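Long-range contacts in alpha-L-rhamnosidase (Aspergillus terreus, PDB 6GSZ), which probably hydrolyses terminal non-reducing alpha-L-rhamnose residues in alpha-L-rhamnosides: residues Gln334-Trp339 with Ala419-Ser424; Trp571-Phe576 with Val601-Leu606. One frame throughout, in Å; residues are numbered along the deposited sequence.

Contact 1 (Gln334-Trp339 with Ala419-Ser424); sequences QNLVGW and AIVVHS. With ACT (acetate ion), chain B.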
ATOM      1  N   GLN A 334      18.306   9.255   2.386  1.00 16.82           N
ATOM      2  CA  GLN A 334      16.938   8.966   1.964  1.00 14.49           C
ATOM      3  C   GLN A 334      16.118   8.849   3.239  1.00 14.73           C
ATOM      4  O   GLN A 334      16.570   8.187   4.166  1.00 15.28           O
ATOM      5  CB  GLN A 334      16.881   7.666   1.165  1.00 15.44           C
ATOM      6  CG  GLN A 334      15.460   7.211   0.849  1.00 15.82           C
ATOM      7  CD  GLN A 334      14.693   8.143  -0.069  1.00 14.07           C
ATOM      8  OE1 GLN A 334      15.200   8.532  -1.145  1.00 15.91           O
ATOM      9  NE2 GLN A 334      13.463   8.495   0.347  1.00 13.30           N
ATOM     10  N   ASN A 335      14.935   9.463   3.240  1.00 13.17           N
ATOM     11  CA  ASN A 335      13.958   9.280   4.294  1.00 14.13           C
ATOM     12  C   ASN A 335      13.231   7.967   3.989  1.00 13.03           C
ATOM     13  O   ASN A 335      12.445   7.897   3.030  1.00 13.25           O
ATOM     14  CB  ASN A 335      13.004  10.471   4.344  1.00 13.27           C
ATOM     15  CG  ASN A 335      12.067  10.466   5.530  1.00 14.46           C
ATOM     16  OD1 ASN A 335      12.365   9.828   6.550  1.00 14.14           O
ATOM     17  ND2 ASN A 335      10.982  11.220   5.459  1.00 13.69           N
ATOM     18  N   LEU A 336      13.550   6.933   4.757  1.00 13.02           N
ATOM     19  CA  LEU A 336      13.112   5.586   4.521  1.00 12.83           C
ATOM     20  C   LEU A 336      12.327   5.065   5.713  1.00 12.78           C
ATOM     21  O   LEU A 336      12.257   5.690   6.770  1.00 13.23           O
ATOM     22  CB  LEU A 336      14.287   4.685   4.141  1.00 15.98           C
ATOM     23  CG  LEU A 336      15.484   4.664   5.087  1.00 18.79           C
ATOM     24  CD1 LEU A 336      15.234   3.689   6.177  1.00 20.20           C
ATOM     25  CD2 LEU A 336      16.753   4.279   4.341  1.00 20.56           C
ATOM     26  N   VAL A 337      11.741   3.896   5.512  1.00 11.00           N
ATOM     27  CA  VAL A 337      10.891   3.246   6.508  1.00 11.19           C
ATOM     28  C   VAL A 337      11.369   1.819   6.701  1.00 10.73           C
ATOM     29  O   VAL A 337      11.520   1.075   5.746  1.00 12.17           O
ATOM     30  CB  VAL A 337       9.400   3.297   6.119  1.00 11.57           C
ATOM     31  CG1 VAL A 337       8.554   2.559   7.133  1.00 12.12           C
ATOM     32  CG2 VAL A 337       8.950   4.740   6.030  1.00 12.05           C
ATOM     33  N   GLY A 338      11.666   1.485   7.969  1.00 10.96           N
ATOM     34  CA  GLY A 338      12.164   0.193   8.379  1.00 12.46           C
ATOM     35  C   GLY A 338      12.971   0.349   9.660  1.00 11.71           C
ATOM     36  O   GLY A 338      12.455   0.828  10.630  1.00 12.23           O
ATOM     37  N   TRP A 339      14.234  -0.072   9.623  1.00 11.11           N
ATOM     38  CA  TRP A 339      15.029  -0.113  10.851  1.00 11.02           C
ATOM     39  C   TRP A 339      16.497  -0.305  10.479  1.00 12.82           C
ATOM     40  O   TRP A 339      16.839  -0.422   9.307  1.00 13.91           O
ATOM     41  CB  TRP A 339      14.539  -1.202  11.786  1.00 11.79           C
ATOM     42  CG  TRP A 339      14.420  -2.570  11.212  1.00 12.37           C
ATOM     43  CD1 TRP A 339      15.402  -3.427  10.827  1.00 12.54           C
ATOM     44  CD2 TRP A 339      13.179  -3.240  10.938  1.00 11.89           C
ATOM     45  NE1 TRP A 339      14.882  -4.597  10.362  1.00 12.92           N
ATOM     46  CE2 TRP A 339      13.516  -4.509  10.419  1.00 12.23           C
ATOM     47  CE3 TRP A 339      11.835  -2.896  11.084  1.00 11.99           C
ATOM     48  CZ2 TRP A 339      12.555  -5.459  10.137  1.00 12.66           C
ATOM     49  CZ3 TRP A 339      10.881  -3.841  10.784  1.00 12.08           C
ATOM     50  CH2 TRP A 339      11.246  -5.097  10.334  1.00 13.04           C
ATOM     51  N   ALA A 419      20.754   0.428   6.747  1.00 15.85           N
ATOM     52  CA  ALA A 419      19.314   0.566   6.905  1.00 13.82           C
ATOM     53  C   ALA A 419      18.635  -0.558   6.125  1.00 13.97           C
ATOM     54  O   ALA A 419      19.069  -0.926   5.034  1.00 15.96           O
ATOM     55  CB  ALA A 419      18.798   1.909   6.480  1.00 16.38           C
ATOM     56  N   ILE A 420      17.532  -1.029   6.697  1.00 13.11           N
ATOM     57  CA  ILE A 420      16.707  -2.044   6.095  1.00 14.22           C
ATOM     58  C   ILE A 420      15.379  -1.379   5.768  1.00 13.15           C
ATOM     59  O   ILE A 420      14.724  -0.857   6.626  1.00 12.37           O
ATOM     60  CB  ILE A 420      16.506  -3.231   7.043  1.00 13.80           C
ATOM     61  CG1 ILE A 420      17.833  -3.763   7.609  1.00 14.53           C
ATOM     62  CG2 ILE A 420      15.680  -4.333   6.384  1.00 14.02           C
ATOM     63  CD1 ILE A 420      18.814  -4.285   6.592  1.00 15.26           C
ATOM     64  N   VAL A 421      15.019  -1.439   4.481  1.00 12.20           N
ATOM     65  CA  VAL A 421      13.799  -0.871   3.926  1.00 11.63           C
ATOM     66  C   VAL A 421      12.703  -1.936   3.994  1.00 10.81           C
ATOM     67  O   VAL A 421      12.898  -3.014   3.454  1.00 12.64           O
ATOM     68  CB  VAL A 421      13.993  -0.369   2.492  1.00 14.02           C
ATOM     69  CG1 VAL A 421      12.672   0.238   1.984  1.00 14.50           C
ATOM     70  CG2 VAL A 421      15.156   0.634   2.418  1.00 15.69           C
ATOM     71  N   VAL A 422      11.605  -1.615   4.719  1.00 10.30           N
ATOM     72  CA  VAL A 422      10.580  -2.597   5.060  1.00 10.36           C
ATOM     73  C   VAL A 422       9.228  -2.043   4.584  1.00 10.83           C
ATOM     74  O   VAL A 422       8.879  -0.929   4.922  1.00 11.32           O
ATOM     75  CB  VAL A 422      10.598  -2.853   6.578  1.00 10.65           C
ATOM     76  CG1 VAL A 422       9.488  -3.812   6.994  1.00 11.81           C
ATOM     77  CG2 VAL A 422      11.942  -3.348   7.089  1.00 12.76           C
ATOM     78  N   HIS A 423       8.474  -2.883   3.853  1.00  9.95           N
ATOM     79  CA  HIS A 423       7.120  -2.530   3.451  1.00 10.51           C
ATOM     80  C   HIS A 423       6.427  -3.757   2.863  1.00  9.57           C
ATOM     81  O   HIS A 423       7.064  -4.810   2.635  1.00 10.28           O
ATOM     82  CB  HIS A 423       7.055  -1.353   2.449  1.00 11.24           C
ATOM     83  CG  HIS A 423       7.813  -1.514   1.174  1.00 11.81           C
ATOM     84  ND1 HIS A 423       7.295  -2.216   0.093  1.00 13.43           N
ATOM     85  CD2 HIS A 423       9.028  -1.046   0.794  1.00 12.45           C
ATOM     86  CE1 HIS A 423       8.184  -2.160  -0.924  1.00 14.27           C
ATOM     87  NE2 HIS A 423       9.249  -1.414  -0.544  1.00 13.80           N
ATOM     88  N   SER A 424       5.119  -3.586   2.569  1.00  9.80           N
ATOM     89  CA  SER A 424       4.381  -4.635   1.876  1.00 10.04           C
ATOM     90  C   SER A 424       5.008  -4.884   0.501  1.00  9.94           C
ATOM     91  O   SER A 424       5.178  -3.943  -0.288  1.00 11.17           O
ATOM     92  CB  SER A 424       2.914  -4.246   1.756  1.00 10.49           C
ATOM     93  OG  SER A 424       2.302  -4.258   3.043  1.00 10.52           O
TER
HETATM   94  C   ACT B 964      12.668  -0.908  -2.492  1.00 37.75           C
HETATM   95  O   ACT B 964      11.471  -0.880  -2.081  1.00 28.80           O
HETATM   96  OXT ACT B 964      13.631  -0.171  -2.060  1.00 39.90           O
HETATM   97  CH3 ACT B 964      12.988  -1.883  -3.609  1.00 42.12           C
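Ile420 N donates to Trp339 O over 2.8 Å, the shortest polar bond between Gln334-Trp339 and Ala419-Ser424. Trp339 N returns a bond to Ile420 O, closing an antiparallel hydrogen-bonded pair. Past the non-hydrogen-bonded pair Gly338/Val421, Val422 N donates to Val337 O at 2.9 Å.

Between these bonds the chain turns a corner at Gly338. With no side chain there, Ile420 O can lie 3.3 Å from Gly338 CA, in a CA-H...O contact.

Trp339 packs back across strand 419-424. With CG between the backbone N and the carbonyl carbon (chi1 53°), the indole comes near Ile420 and Val422. Val422 CG2 lies over one face of the indole, 3.6 Å from the centre of the six-membered ring and 7° off its normal, a clear CH-pi contact. The two side chains cross at about a right angle. At the pyrrole end, Ile420 CB is 3.9 Å from Trp339 NE1. The NE1 hydrogen bonds to Glu390. The indole is also about 7 Å from a bound calcium ion, whose site includes Glu158 and Ser392.

Ahead of the corner, both methyls of Leu336 approach Ala419 CB, with CD2 the nearer at 3.8 Å. Trp448 of helix 437-453 touches Leu336 and Val421. Further along the strand, His423 NE2 binds an acetate ion, probably from the crystallisation liquor, through its O at 2.8 Å.

The corner passes the chain from one sheet to another. Strand 335-337 pairs with 396-398, whereas 339-344 lies beside 417-424 in a four-stranded antiparallel sheet. Such sheets build the beta-sandwich of a concanavalin-like domain.

Contact 2 (Trp571-Phe576 with Val601-Leu606); sequences WDRSTF and VSDAYL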
ATOM      1  N   TRP A 571     -25.386  17.649   1.678  1.00 12.40           N
ATOM      2  CA  TRP A 571     -24.906  17.414   3.014  1.00 12.82           C
ATOM      3  C   TRP A 571     -25.627  18.307   4.030  1.00 14.97           C
ATOM      4  O   TRP A 571     -25.840  19.481   3.822  1.00 16.84           O
ATOM      5  CB  TRP A 571     -23.406  17.642   3.106  1.00 12.66           C
ATOM      6  CG  TRP A 571     -22.540  16.467   2.766  1.00 12.92           C
ATOM      7  CD1 TRP A 571     -21.947  16.186   1.577  1.00 12.66           C
ATOM      8  CD2 TRP A 571     -22.166  15.395   3.638  1.00 12.11           C
ATOM      9  NE1 TRP A 571     -21.240  15.033   1.629  1.00 12.77           N
ATOM     10  CE2 TRP A 571     -21.328  14.525   2.901  1.00 12.11           C
ATOM     11  CE3 TRP A 571     -22.401  15.116   4.988  1.00 13.64           C
ATOM     12  CZ2 TRP A 571     -20.752  13.390   3.467  1.00 12.53           C
ATOM     13  CZ3 TRP A 571     -21.857  13.979   5.538  1.00 13.20           C
ATOM     14  CH2 TRP A 571     -21.029  13.136   4.792  1.00 13.39           C
ATOM     15  N   ASP A 572     -25.874  17.719   5.198  1.00 15.49           N
ATOM     16  CA  ASP A 572     -26.333  18.464   6.367  1.00 16.39           C
ATOM     17  C   ASP A 572     -25.239  19.469   6.759  1.00 16.02           C
ATOM     18  O   ASP A 572     -24.062  19.105   6.907  1.00 16.68           O
ATOM     19  CB  ASP A 572     -26.655  17.475   7.489  1.00 18.95           C
ATOM     20  CG  ASP A 572     -27.041  18.072   8.826  1.00 23.71           C
ATOM     21  OD1 ASP A 572     -26.470  19.095   9.219  1.00 25.27           O
ATOM     22  OD2 ASP A 572     -27.877  17.449   9.456  1.00 31.04           O
ATOM     23  N   ARG A 573     -25.620  20.746   6.850  1.00 18.67           N
ATOM     24  CA  ARG A 573     -24.646  21.829   7.028  1.00 18.97           C
ATOM     25  C   ARG A 573     -24.240  22.008   8.504  1.00 20.97           C
ATOM     26  O   ARG A 573     -23.575  23.002   8.814  1.00 23.77           O
ATOM     27  CB  ARG A 573     -25.147  23.130   6.391  1.00 23.06           C
ATOM     28  CG  ARG A 573     -25.044  23.160   4.866  1.00 24.70           C
ATOM     29  CD  ARG A 573     -26.223  22.578   4.161  1.00 26.35           C
ATOM     30  NE  ARG A 573     -26.180  23.048   2.779  1.00 26.16           N
ATOM     31  CZ  ARG A 573     -25.562  22.436   1.765  1.00 22.98           C
ATOM     32  NH1 ARG A 573     -24.921  21.295   1.962  1.00 18.16           N
ATOM     33  NH2 ARG A 573     -25.604  22.986   0.546  1.00 23.57           N
ATOM     34  N   SER A 574     -24.631  21.084   9.394  1.00 18.19           N
ATOM     35  CA  SER A 574     -24.153  21.116  10.775  1.00 19.90           C
ATOM     36  C   SER A 574     -23.086  20.044  11.021  1.00 19.90           C
ATOM     37  O   SER A 574     -22.642  19.869  12.164  1.00 23.05           O
ATOM     38  CB  SER A 574     -25.305  20.965  11.707  1.00 23.79           C
ATOM     39  OG  SER A 574     -25.844  19.638  11.706  1.00 26.75           O
ATOM     40  N   THR A 575     -22.668  19.323   9.982  1.00 16.86           N
ATOM     41  CA  THR A 575     -21.722  18.241  10.160  1.00 15.75           C
ATOM     42  C   THR A 575     -20.262  18.718  10.160  1.00 15.60           C
ATOM     43  O   THR A 575     -19.855  19.580   9.432  1.00 16.74           O
ATOM     44  CB  THR A 575     -21.863  17.199   9.053  1.00 15.43           C
ATOM     45  OG1 THR A 575     -21.828  17.790   7.750  1.00 15.64           O
ATOM     46  CG2 THR A 575     -23.137  16.395   9.193  1.00 18.61           C
ATOM     47  N   PHE A 576     -19.459  18.104  11.040  1.00 15.05           N
ATOM     48  CA  PHE A 576     -18.027  18.192  10.949  1.00 15.04           C
ATOM     49  C   PHE A 576     -17.576  17.740   9.554  1.00 13.31           C
ATOM     50  O   PHE A 576     -18.044  16.678   9.059  1.00 13.11           O
ATOM     51  CB  PHE A 576     -17.385  17.336  12.048  1.00 14.15           C
ATOM     52  CG  PHE A 576     -15.893  17.265  11.876  1.00 14.67           C
ATOM     53  CD1 PHE A 576     -15.091  18.340  12.217  1.00 17.40           C
ATOM     54  CD2 PHE A 576     -15.308  16.200  11.228  1.00 14.78           C
ATOM     55  CE1 PHE A 576     -13.727  18.315  11.984  1.00 18.37           C
ATOM     56  CE2 PHE A 576     -13.946  16.178  10.984  1.00 16.28           C
ATOM     57  CZ  PHE A 576     -13.155  17.237  11.343  1.00 17.56           C
ATOM     58  N   VAL A 601     -17.275  21.888  -0.837  1.00 12.28           N
ATOM     59  CA  VAL A 601     -16.378  20.755  -1.080  1.00 12.66           C
ATOM     60  C   VAL A 601     -17.125  19.429  -0.894  1.00 12.56           C
ATOM     61  O   VAL A 601     -17.051  18.514  -1.733  1.00 12.43           O
ATOM     62  CB  VAL A 601     -15.116  20.811  -0.194  1.00 12.51           C
ATOM     63  CG1 VAL A 601     -14.281  19.548  -0.264  1.00 14.11           C
ATOM     64  CG2 VAL A 601     -14.239  21.995  -0.563  1.00 13.94           C
ATOM     65  N   SER A 602     -17.827  19.312   0.237  1.00 11.54           N
ATOM     66  CA  SER A 602     -18.519  18.076   0.569  1.00 11.27           C
ATOM     67  C   SER A 602     -19.594  17.709  -0.462  1.00 11.91           C
ATOM     68  O   SER A 602     -19.761  16.548  -0.836  1.00 12.34           O
ATOM     69  CB  SER A 602     -19.088  18.180   1.977  1.00 12.46           C
ATOM     70  OG  SER A 602     -18.066  18.258   2.973  1.00 12.97           O
ATOM     71  N   ASP A 603     -20.378  18.716  -0.849  1.00 11.70           N
ATOM     72  CA  ASP A 603     -21.439  18.479  -1.815  1.00 13.37           C
ATOM     73  C   ASP A 603     -20.870  18.085  -3.171  1.00 12.13           C
ATOM     74  O   ASP A 603     -21.469  17.197  -3.848  1.00 13.04           O
ATOM     75  CB  ASP A 603     -22.299  19.729  -1.964  1.00 12.67           C
ATOM     76  CG  ASP A 603     -23.217  20.009  -0.782  1.00 12.45           C
ATOM     77  OD1 ASP A 603     -23.400  19.093   0.080  1.00 13.67           O
ATOM     78  OD2 ASP A 603     -23.767  21.151  -0.723  1.00 14.13           O
ATOM     79  N   ALA A 604     -19.730  18.678  -3.538  1.00 11.33           N
ATOM     80  CA  ALA A 604     -19.081  18.280  -4.808  1.00 11.63           C
ATOM     81  C   ALA A 604     -18.726  16.790  -4.757  1.00 10.69           C
ATOM     82  O   ALA A 604     -19.010  16.047  -5.711  1.00 11.41           O
ATOM     83  CB  ALA A 604     -17.885  19.131  -5.092  1.00 12.30           C
ATOM     84  N   TYR A 605     -18.124  16.361  -3.626  1.00 11.61           N
ATOM     85  CA  TYR A 605     -17.764  14.968  -3.483  1.00 10.83           C
ATOM     86  C   TYR A 605     -18.980  14.017  -3.347  1.00 10.41           C
ATOM     87  O   TYR A 605     -18.906  12.848  -3.773  1.00 11.26           O
ATOM     88  CB  TYR A 605     -16.765  14.769  -2.342  1.00 11.26           C
ATOM     89  CG  TYR A 605     -15.338  14.933  -2.774  1.00 10.74           C
ATOM     90  CD1 TYR A 605     -14.735  16.186  -2.819  1.00 10.29           C
ATOM     91  CD2 TYR A 605     -14.593  13.840  -3.179  1.00 11.99           C
ATOM     92  CE1 TYR A 605     -13.412  16.345  -3.198  1.00 10.80           C
ATOM     93  CE2 TYR A 605     -13.270  13.992  -3.580  1.00 11.95           C
ATOM     94  CZ  TYR A 605     -12.673  15.244  -3.593  1.00 10.86           C
ATOM     95  OH  TYR A 605     -11.360  15.373  -4.003  1.00 12.95           O
ATOM     96  N   LEU A 606     -20.102  14.519  -2.800  1.00 10.67           N
ATOM     97  CA  LEU A 606     -21.350  13.744  -2.785  0.50 11.11           C
ATOM     98  C   LEU A 606     -21.808  13.478  -4.228  1.00 11.09           C
ATOM     99  O   LEU A 606     -22.190  12.355  -4.546  1.00 12.62           O
ATOM    100  CB  LEU A 606     -22.417  14.486  -1.968  0.50 11.76           C
ATOM    101  CG  LEU A 606     -23.866  14.065  -2.221  0.50 13.48           C
ATOM    102  CD1 LEU A 606     -24.094  12.617  -1.857  0.50 12.24           C
ATOM    103  CD2 LEU A 606     -24.840  14.976  -1.494  0.50 13.44           C
TER
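Trp571 and Arg573 tie a loop to helix 598-619 through a mostly buried contact that combines a salt bridge with aromatic packing; Arg573 is at its more open margin. Asp603 is its polar centre. Its OD1 accepts Trp571 N at 2.9 Å. Its OD2 takes both end nitrogens of Arg573, NH1 and NH2, each at 2.9 Å. Guanidinium and carboxylate are nearly coplanar, with planes 21° apart. Arg573 NH1 also donates to Trp571 O at 2.8 Å, which holds the guanidinium against its own loop. Trp644 NE1 of helix 623-644 is a further donor to Asp603 OD2, which probably helps to balance the charge of the buried carboxylate.

Between the preceding helix 545-562 and this one, within the six-hairpin glycosidase domain, the loop makes a type I turn from Asp572 to Thr575. Asp572 OD1 accepts Ser574 N at 2.7 Å, an Asx turn.

The indole of Trp571 lies against the helix. Ser602 CB sits over its five-membered ring, 3.5 Å from Trp571 CD1, in a CH-pi contact. Leu606 CB approaches Trp571 NE1 at 3.8 Å. Just after the turn, Phe576 meets edge-to-face with Trp578, which lines the bound glucose pocket.

The two contacts come in series along the chain: contact 1 closes before contact 2 opens. Their centres are 38 Å apart and their nearest atoms about 25 Å, so they do not touch. They share no strand or helix. Contact 1 belongs to the concanavalin-like domain and is made of strands. Contact 2 lies in the six-hairpin glycosidase domain. That second domain also supplies the residues around the bound glucose. Contact 1 still borders it: Gln334 and Asn335 hydrogen bond to Thr736, and helix 437-453 packs against the strands. Each contact joins parts of its own domain: two strands in the first, a loop and a helix in the second. Contact 1 also lies at the junction between them.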